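Pyrsv_gp04 (Pyrobaculum spherical virus, PDB 2VXZ) is of unknown function but probably acts as a viral transcriptional regulator that binds DNA. Local coordinates at residues A18-D22 / G23-T27; T27-I30 / Q31-L34; R73-V76 / D77-R81; R111-F114 / S115-P119. All coordinates share one frame; numbering follows the deposited sequence.

Contact 1 of 4, residues A18-D22 / G23-T27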
# COMPACT_ATOMS: atom_id res chain seq x y z
N ALA A 18 -17.42 -2.31 1.18
CA ALA A 18 -17.57 -1.10 2.00
C ALA A 18 -16.21 -0.57 2.46
O ALA A 18 -15.95 0.64 2.40
CB ALA A 18 -18.44 -1.38 3.18
N LEU A 19 -15.36 -1.47 2.94
CA LEU A 19 -14.02 -1.11 3.40
C LEU A 19 -13.22 -0.45 2.27
O LEU A 19 -12.50 0.51 2.50
CB LEU A 19 -13.31 -2.36 3.93
CG LEU A 19 -12.06 -2.27 4.79
CD1 LEU A 19 -12.29 -1.37 6.00
CD2 LEU A 19 -11.60 -3.68 5.24
N LEU A 20 -13.36 -0.98 1.05
CA LEU A 20 -12.67 -0.42 -0.11
C LEU A 20 -13.24 0.89 -0.68
O LEU A 20 -12.58 1.53 -1.50
CB LEU A 20 -12.62 -1.45 -1.24
CG LEU A 20 -11.83 -2.71 -0.92
CD1 LEU A 20 -12.01 -3.71 -2.04
CD2 LEU A 20 -10.35 -2.40 -0.67
N ALA A 21 -14.44 1.28 -0.27
CA ALA A 21 -15.06 2.51 -0.79
C ALA A 21 -14.18 3.73 -0.57
O ALA A 21 -14.17 4.64 -1.39
CB ALA A 21 -16.44 2.73 -0.16
N ASP A 22 -13.44 3.74 0.53
CA ASP A 22 -12.58 4.85 0.89
C ASP A 22 -11.17 4.76 0.28
O ASP A 22 -10.43 5.75 0.27
CB ASP A 22 -12.47 4.94 2.42
CG ASP A 22 -12.68 3.60 3.11
OD1 ASP A 22 -11.71 3.07 3.69
OD2 ASP A 22 -13.82 3.08 3.05
N GLY A 23 -10.79 3.59 -0.22
CA GLY A 23 -9.53 3.46 -0.96
C GLY A 23 -9.02 2.03 -1.03
O GLY A 23 -9.52 1.16 -0.32
N CYS A 24 -8.04 1.80 -1.90
CA CYS A 24 -7.43 0.48 -2.05
C CYS A 24 -6.77 0.04 -0.77
O CYS A 24 -6.24 0.84 -0.02
CB CYS A 24 -6.39 0.47 -3.16
SG CYS A 24 -6.81 1.50 -4.53
N LYS A 25 -6.78 -1.27 -0.54
CA LYS A 25 -6.19 -1.83 0.65
C LYS A 25 -5.52 -3.14 0.32
O LYS A 25 -5.95 -3.83 -0.61
CB LYS A 25 -7.27 -2.06 1.71
CG LYS A 25 -7.97 -0.77 2.08
CD LYS A 25 -8.96 -0.95 3.20
CE LYS A 25 -9.30 0.38 3.85
NZ LYS A 25 -9.73 1.41 2.87
N THR A 26 -4.49 -3.48 1.07
CA THR A 26 -3.88 -4.80 0.95
C THR A 26 -4.80 -5.85 1.58
O THR A 26 -5.59 -5.54 2.47
CB THR A 26 -2.53 -4.88 1.65
OG1 THR A 26 -2.71 -4.77 3.08
CG2 THR A 26 -1.61 -3.76 1.15
N THR A 27 -4.68 -7.09 1.11
CA THR A 27 -5.37 -8.21 1.72
C THR A 27 -5.05 -8.29 3.22
O THR A 27 -5.93 -8.59 4.03
CB THR A 27 -5.02 -9.53 1.00
OG1 THR A 27 -5.35 -9.40 -0.39
CG2 THR A 27 -5.80 -10.70 1.60
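The ammonium nitrogen of K25 is gripped by three oxygens from the turn before it. NZ forms a salt bridge with D22 OD1 at 2.7 Å, hydrogen-bonds to L19 O at 2.9 Å, and reaches back to G23 O, two residues earlier, at 3.2 Å. None of the three is met head-on: the lysine comes from above the plane of the D22 carboxylate, 47° out of it, and from above the carbonyl plane of G23, while at L19 O it is tilted by a smaller amount. With three acceptors converging on it, the amine would be expected to stay charged. The chain runs straight as far as CE and bends at its last torsion (chi4 52°), which turns NZ back over the end of the helix. On the way CD passes the branch point of L19, CD to CG 3.7 Å, the two side chains crossing at about a right angle. Nearer the backbone, L20 CD2 fills in against K25 CB at 3.9 Å. Beneath the lysine the chain makes a type I turn from L20 to G23, closed by a weak bond from G23 N to L20 O. G23 then leaves helical geometry with positive phi, at backbone angles that call for glycine. The contact closes the turn by which the chain leaves helix 7-20 and starts the short strand 25-26, which pairs with strand 62-66 through K25 and V65; next to it C24 forms a disulfide with C66, and T26 stands at the N-cap of helix 27-34.

Contact 2 of 4, residues T27-I30 / Q31-L34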
# COMPACT_ATOMS: atom_id res chain seq x y z
N THR A 27 -4.68 -7.09 1.11
CA THR A 27 -5.37 -8.21 1.72
C THR A 27 -5.05 -8.29 3.22
O THR A 27 -5.93 -8.59 4.03
CB THR A 27 -5.02 -9.53 1.00
OG1 THR A 27 -5.35 -9.40 -0.39
CG2 THR A 27 -5.80 -10.70 1.60
N SER A 28 -3.80 -8.02 3.61
CA SER A 28 -3.45 -8.04 5.04
C SER A 28 -4.27 -7.05 5.86
O SER A 28 -4.68 -7.38 6.97
CB SER A 28 -1.96 -7.82 5.27
OG SER A 28 -1.53 -6.63 4.66
N LEU A 29 -4.51 -5.86 5.33
CA LEU A 29 -5.30 -4.88 6.06
C LEU A 29 -6.75 -5.32 6.12
O LEU A 29 -7.39 -5.22 7.18
CB LEU A 29 -5.19 -3.50 5.43
CG LEU A 29 -5.91 -2.37 6.17
CD1 LEU A 29 -5.50 -2.28 7.64
CD2 LEU A 29 -5.68 -1.03 5.46
N ILE A 30 -7.28 -5.81 5.00
CA ILE A 30 -8.65 -6.35 4.96
C ILE A 30 -8.84 -7.47 5.99
O ILE A 30 -9.80 -7.45 6.76
CB ILE A 30 -9.02 -6.84 3.52
CG1 ILE A 30 -9.05 -5.65 2.57
CG2 ILE A 30 -10.39 -7.57 3.51
CD1 ILE A 30 -8.96 -6.00 1.09
N GLN A 31 -7.93 -8.45 6.01
CA GLN A 31 -7.98 -9.53 7.00
C GLN A 31 -8.06 -9.01 8.42
O GLN A 31 -8.86 -9.49 9.22
CB GLN A 31 -6.73 -10.39 6.94
CG GLN A 31 -6.57 -11.18 5.71
CD GLN A 31 -5.15 -11.71 5.59
OE1 GLN A 31 -4.49 -11.51 4.58
NE2 GLN A 31 -4.67 -12.34 6.65
N GLN A 32 -7.19 -8.06 8.73
CA GLN A 32 -7.09 -7.51 10.08
C GLN A 32 -8.36 -6.76 10.46
O GLN A 32 -8.94 -7.01 11.54
CB GLN A 32 -5.86 -6.59 10.19
CG GLN A 32 -5.64 -6.03 11.61
CD GLN A 32 -6.43 -4.77 11.91
OE1 GLN A 32 -6.54 -3.88 11.07
NE2 GLN A 32 -6.97 -4.70 13.11
N ARG A 33 -8.81 -5.89 9.57
CA ARG A 33 -9.94 -5.02 9.85
C ARG A 33 -11.21 -5.81 10.07
O ARG A 33 -12.01 -5.44 10.93
CB ARG A 33 -10.15 -4.03 8.71
CG ARG A 33 -9.15 -2.90 8.69
CD ARG A 33 -9.40 -1.92 9.81
NE ARG A 33 -8.43 -0.84 9.82
CZ ARG A 33 -8.50 0.26 9.07
NH1 ARG A 33 -9.50 0.44 8.21
NH2 ARG A 33 -7.55 1.17 9.18
N LEU A 34 -11.37 -6.89 9.31
CA LEU A 34 -12.60 -7.67 9.34
C LEU A 34 -12.51 -8.96 10.16
O LEU A 34 -13.49 -9.69 10.26
CB LEU A 34 -13.03 -7.98 7.90
CG LEU A 34 -13.28 -6.77 7.01
CD1 LEU A 34 -13.85 -7.19 5.66
CD2 LEU A 34 -14.22 -5.79 7.69
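This is packing between successive turns of one short helix, 27-34, which follows strand 25-26 and lies between helices 7-20 and 38-50. Four i to i+4 backbone bonds hold the turns together, the shortest from Q31 N to T27 O at 2.8 Å and nearly straight. The extended Q31 side chain (chi2 165°) runs back past T27, crossing it at a slant, and its amide oxygen OE1 comes to 3.4 Å from the T27 methyl CG2. That oxygen is a hydrogen-bond acceptor for H38 ND1, so the glutamine reaches along its own helix to the start of the next one. On another side L29 and R33 lie alongside each other, pointing the same way. L29 CD1 meets R33 CG at 3.8 Å and also covers one face of the guanidinium, with NE 3.9 Å from CD1; the arginine achieves this by folding at its second torsion (chi2 -73°), which brings the group back over the leucine. Q32 bends in a similar way, and its OE1 lies 3.9 Å from L29 CD1. I30 and L34 run side by side on the face turned to helix 7-20, I30 CG2 touching L34 CD1 at 4.1 Å, and both rest on I16. The N-terminal end is held by T26, whose OG1 bonds to S28 OG and to L29 N. Helix 27-34, a tight turn and helix 38-50, followed by antiparallel strands 55-59 and 62-66, are consistent with a winged helix-turn-helix, in which 38-50 would probably be the recognition helix.

Contact 3 of 4, residues R73-V76 / D77-R81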
# COMPACT_ATOMS: atom_id res chain seq x y z
N ARG A 73 -5.03 4.34 -9.39
CA ARG A 73 -4.27 5.51 -9.80
C ARG A 73 -4.38 6.65 -8.80
O ARG A 73 -3.39 7.34 -8.54
CB ARG A 73 -4.66 5.97 -11.20
CG ARG A 73 -4.25 4.98 -12.27
CD ARG A 73 -4.68 5.42 -13.65
NE ARG A 73 -4.69 4.28 -14.57
CZ ARG A 73 -5.77 3.60 -14.96
NH1 ARG A 73 -6.99 3.94 -14.58
NH2 ARG A 73 -5.61 2.57 -15.78
N GLN A 74 -5.56 6.84 -8.21
CA GLN A 74 -5.75 7.82 -7.14
C GLN A 74 -4.89 7.49 -5.93
O GLN A 74 -4.29 8.38 -5.33
CB GLN A 74 -7.22 7.90 -6.74
CG GLN A 74 -8.06 8.57 -7.78
CD GLN A 74 -9.55 8.51 -7.50
OE1 GLN A 74 -10.03 7.65 -6.74
NE2 GLN A 74 -10.31 9.41 -8.12
N LEU A 75 -4.83 6.21 -5.55
CA LEU A 75 -4.00 5.77 -4.43
C LEU A 75 -2.52 6.06 -4.69
O LEU A 75 -1.83 6.63 -3.84
CB LEU A 75 -4.18 4.27 -4.17
CG LEU A 75 -3.45 3.71 -2.95
CD1 LEU A 75 -4.31 3.84 -1.70
CD2 LEU A 75 -3.06 2.27 -3.19
N VAL A 76 -2.05 5.69 -5.86
CA VAL A 76 -0.65 5.94 -6.25
C VAL A 76 -0.31 7.44 -6.20
O VAL A 76 0.71 7.84 -5.63
CB VAL A 76 -0.35 5.38 -7.65
CG1 VAL A 76 1.00 5.85 -8.13
CG2 VAL A 76 -0.43 3.86 -7.62
N ASP A 77 -1.19 8.26 -6.77
CA ASP A 77 -1.02 9.71 -6.75
C ASP A 77 -0.90 10.20 -5.30
O ASP A 77 -0.03 11.01 -4.98
CB ASP A 77 -2.16 10.43 -7.46
CG ASP A 77 -2.12 10.26 -8.99
OD1 ASP A 77 -1.04 9.98 -9.56
OD2 ASP A 77 -3.19 10.42 -9.62
N GLY A 78 -1.75 9.68 -4.42
CA GLY A 78 -1.72 10.03 -3.01
C GLY A 78 -0.45 9.59 -2.31
O GLY A 78 0.15 10.36 -1.56
N MSE A 79 -0.02 8.35 -2.55
CA MSE A 79 1.20 7.84 -1.94
C MSE A 79 2.40 8.64 -2.41
O MSE A 79 3.30 8.96 -1.62
CB MSE A 79 1.40 6.36 -2.27
CG MSE A 79 0.37 5.48 -1.63
SE MSE A 79 0.86 3.61 -1.80
CE MSE A 79 0.69 3.41 -3.70
N ILE A 80 2.41 8.98 -3.69
CA ILE A 80 3.51 9.77 -4.25
C ILE A 80 3.57 11.17 -3.65
O ILE A 80 4.64 11.62 -3.26
CB ILE A 80 3.43 9.82 -5.79
CG1 ILE A 80 3.67 8.41 -6.36
CG2 ILE A 80 4.50 10.74 -6.34
CD1 ILE A 80 3.55 8.33 -7.85
N ARG A 81 2.43 11.84 -3.54
CA ARG A 81 2.38 13.17 -2.93
C ARG A 81 2.88 13.16 -1.49
O ARG A 81 3.58 14.08 -1.08
CB ARG A 81 0.97 13.76 -2.99
CG ARG A 81 0.52 14.12 -4.40
CD ARG A 81 -0.73 14.98 -4.38
NE ARG A 81 -1.84 14.31 -3.71
CZ ARG A 81 -2.75 13.52 -4.29
NH1 ARG A 81 -2.72 13.26 -5.59
NH2 ARG A 81 -3.70 12.98 -3.54
O HOH W 1 -4.95 10.93 -5.38
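The guanidinium of R81 lies across its own helix with one face over the backbone of the preceding turn: D77 O sits 3.5 Å above the plane and G78 CA 3.6 Å, both offset toward the rim. At the edge, in the plane, water 1 accepts from NH2 at 3.0 Å and donates to Q74 O at 2.6 Å, so a single water spans the arginine and a carbonyl two turns back. Another flank is apolar. V76 and I80 stand side by side, pointing the same way, with CG1 of V76 and CD1 of I80 3.6 Å apart. Selenomethionine M79 bends at its last torsion (chi3 -67°), which swings CE back toward the preceding turn, to 4.0 Å from L75 CD2 and 4.1 Å from V76 CG2. Regular i to i+4 backbone bonds, such as M79 N to L75 O, run beneath. V76, M79 and I80 all touch helix 125-139, while M79 also meets F113 and F114. The pattern is that of an amphipathic helix, with solvent-side charge along one flank and a largely apolar flank packed on helix 125-139 and on F113 and F114, here in the long helix 69-89 of the regulator domain.

Contact 4 of 4, residues R111-F114 / S115-P119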
# COMPACT_ATOMS: atom_id res chain seq x y z
N ARG A 111 1.27 8.83 8.50
CA ARG A 111 0.97 7.58 9.20
C ARG A 111 -0.49 7.17 9.04
O ARG A 111 -0.78 6.01 8.77
CB ARG A 111 1.32 7.69 10.70
CG ARG A 111 1.32 6.34 11.40
CD ARG A 111 1.49 6.44 12.91
NE ARG A 111 1.26 5.12 13.50
CZ ARG A 111 2.10 4.45 14.28
NH1 ARG A 111 3.27 4.96 14.68
NH2 ARG A 111 1.75 3.24 14.70
N LYS A 112 -1.40 8.12 9.24
CA LYS A 112 -2.83 7.89 9.06
C LYS A 112 -3.14 7.41 7.65
O LYS A 112 -3.90 6.46 7.46
CB LYS A 112 -3.64 9.15 9.37
CG LYS A 112 -5.15 8.98 9.23
CD LYS A 112 -5.89 10.26 9.54
CE LYS A 112 -7.33 10.25 8.99
NZ LYS A 112 -8.20 9.30 9.73
N PHE A 113 -2.57 8.08 6.66
CA PHE A 113 -2.79 7.73 5.26
C PHE A 113 -2.30 6.32 4.95
O PHE A 113 -3.06 5.48 4.47
CB PHE A 113 -2.12 8.74 4.34
CG PHE A 113 -2.28 8.42 2.88
CD1 PHE A 113 -3.51 8.53 2.27
CD2 PHE A 113 -1.19 8.01 2.13
CE1 PHE A 113 -3.65 8.23 0.91
CE2 PHE A 113 -1.33 7.72 0.78
CZ PHE A 113 -2.55 7.82 0.18
N PHE A 114 -1.03 6.06 5.23
CA PHE A 114 -0.48 4.75 4.89
C PHE A 114 -1.11 3.61 5.70
O PHE A 114 -1.29 2.52 5.19
CB PHE A 114 1.06 4.75 4.99
CG PHE A 114 1.74 5.33 3.78
CD1 PHE A 114 2.13 6.66 3.76
CD2 PHE A 114 1.97 4.57 2.65
CE1 PHE A 114 2.73 7.21 2.65
CE2 PHE A 114 2.59 5.11 1.53
CZ PHE A 114 2.97 6.44 1.53
N SER A 115 -1.46 3.85 6.97
CA SER A 115 -2.04 2.76 7.78
C SER A 115 -3.45 2.39 7.32
O SER A 115 -3.95 1.31 7.65
CB SER A 115 -2.05 3.12 9.26
OG SER A 115 -2.94 4.17 9.50
N SER A 116 -4.09 3.27 6.55
CA SER A 116 -5.38 2.95 5.93
C SER A 116 -5.24 2.13 4.64
O SER A 116 -6.26 1.74 4.04
CB SER A 116 -6.20 4.22 5.68
OG SER A 116 -5.63 5.04 4.67
N ILE A 117 -4.01 1.86 4.21
CA ILE A 117 -3.71 1.05 3.02
C ILE A 117 -3.11 -0.32 3.38
O ILE A 117 -3.43 -1.34 2.77
CB ILE A 117 -2.68 1.78 2.10
CG1 ILE A 117 -3.16 3.18 1.70
CG2 ILE A 117 -2.36 0.93 0.83
CD1 ILE A 117 -2.08 4.06 1.04
N ILE A 118 -2.19 -0.31 4.34
CA ILE A 118 -1.36 -1.47 4.64
C ILE A 118 -0.93 -1.36 6.10
O ILE A 118 -0.78 -0.25 6.60
CB ILE A 118 -0.13 -1.52 3.71
CG1 ILE A 118 0.67 -2.81 3.91
CG2 ILE A 118 0.76 -0.29 3.94
CD1 ILE A 118 1.62 -3.11 2.76
N PRO A 119 -0.79 -2.49 6.80
CA PRO A 119 -0.17 -2.41 8.12
C PRO A 119 1.24 -1.81 8.04
O PRO A 119 2.06 -2.27 7.24
CB PRO A 119 -0.12 -3.88 8.56
CG PRO A 119 -1.31 -4.49 7.87
CD PRO A 119 -1.25 -3.86 6.51
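The F113 ring is covered on one face by the I117 methyl CD1, a CH-pi contact with CD1 4.1 Å from the ring centroid and 26° off the normal. The methyl sits toward the rim rather than over the middle, and the nearest ring atom is CE2, at 3.7 Å from CD1. With CG anti to the backbone N (chi1 179°), the F113 ring stands out roughly square to the helix, and I117 CD1, from four residues on, comes over that face. F113 also sets its CD2 over one face of the neighbouring F114 ring, so the two aromatics and I117 form one apolar cluster; F114 meets I117 CD1 more remotely, at 4.4 Å from its CD2. Against this stand two serines on the polar side. S116 OG donates to F113 O at 2.6 Å, and S116 N gives the same oxygen a second bond from well above its carbonyl plane. S115 OG lies close to R111 O, 2.9 Å away, beside the helical bond S115 N to R111 O. F114 O likewise takes two donors: I118 N at 3.1 Å, nearly in line with its carbonyl, and I117 N at 3.0 Å from above the plane. Doubled acceptors of this kind bind the last carbonyls to the chain as it unwinds. I117 further bonds to T26 through the backbone, and I118 packs on I127 and F130 of helix 125-139. The arrangement is the C-terminus of helix 108-115, a turn in which S116 OG and backbone N-H groups bond back to the last helical carbonyls before the loop to helix 125-139.

In the fold
From the N terminus, contact 1 closes the turn after helix 7-20 and leads without a break into contact 2, the two sharing T27, with L19 packing on R33, L34 and I30. Contact 3 lies later, within helix 69-89, about 21 Å from contact 2 between centres and not touching it, while contact 4 closes the end of helix 108-115. All four are local, so none nests in or crosses another. Contacts 1 and 4 each touch all the others: I117 takes a probable backbone bond to T26, L29 of contact 2 packs on the 115-117 backbone, and M79 and L75 of contact 3 meet F113, F114 and I117. L75 also touches C24, joining the helix-turn-helix part to the helical remainder.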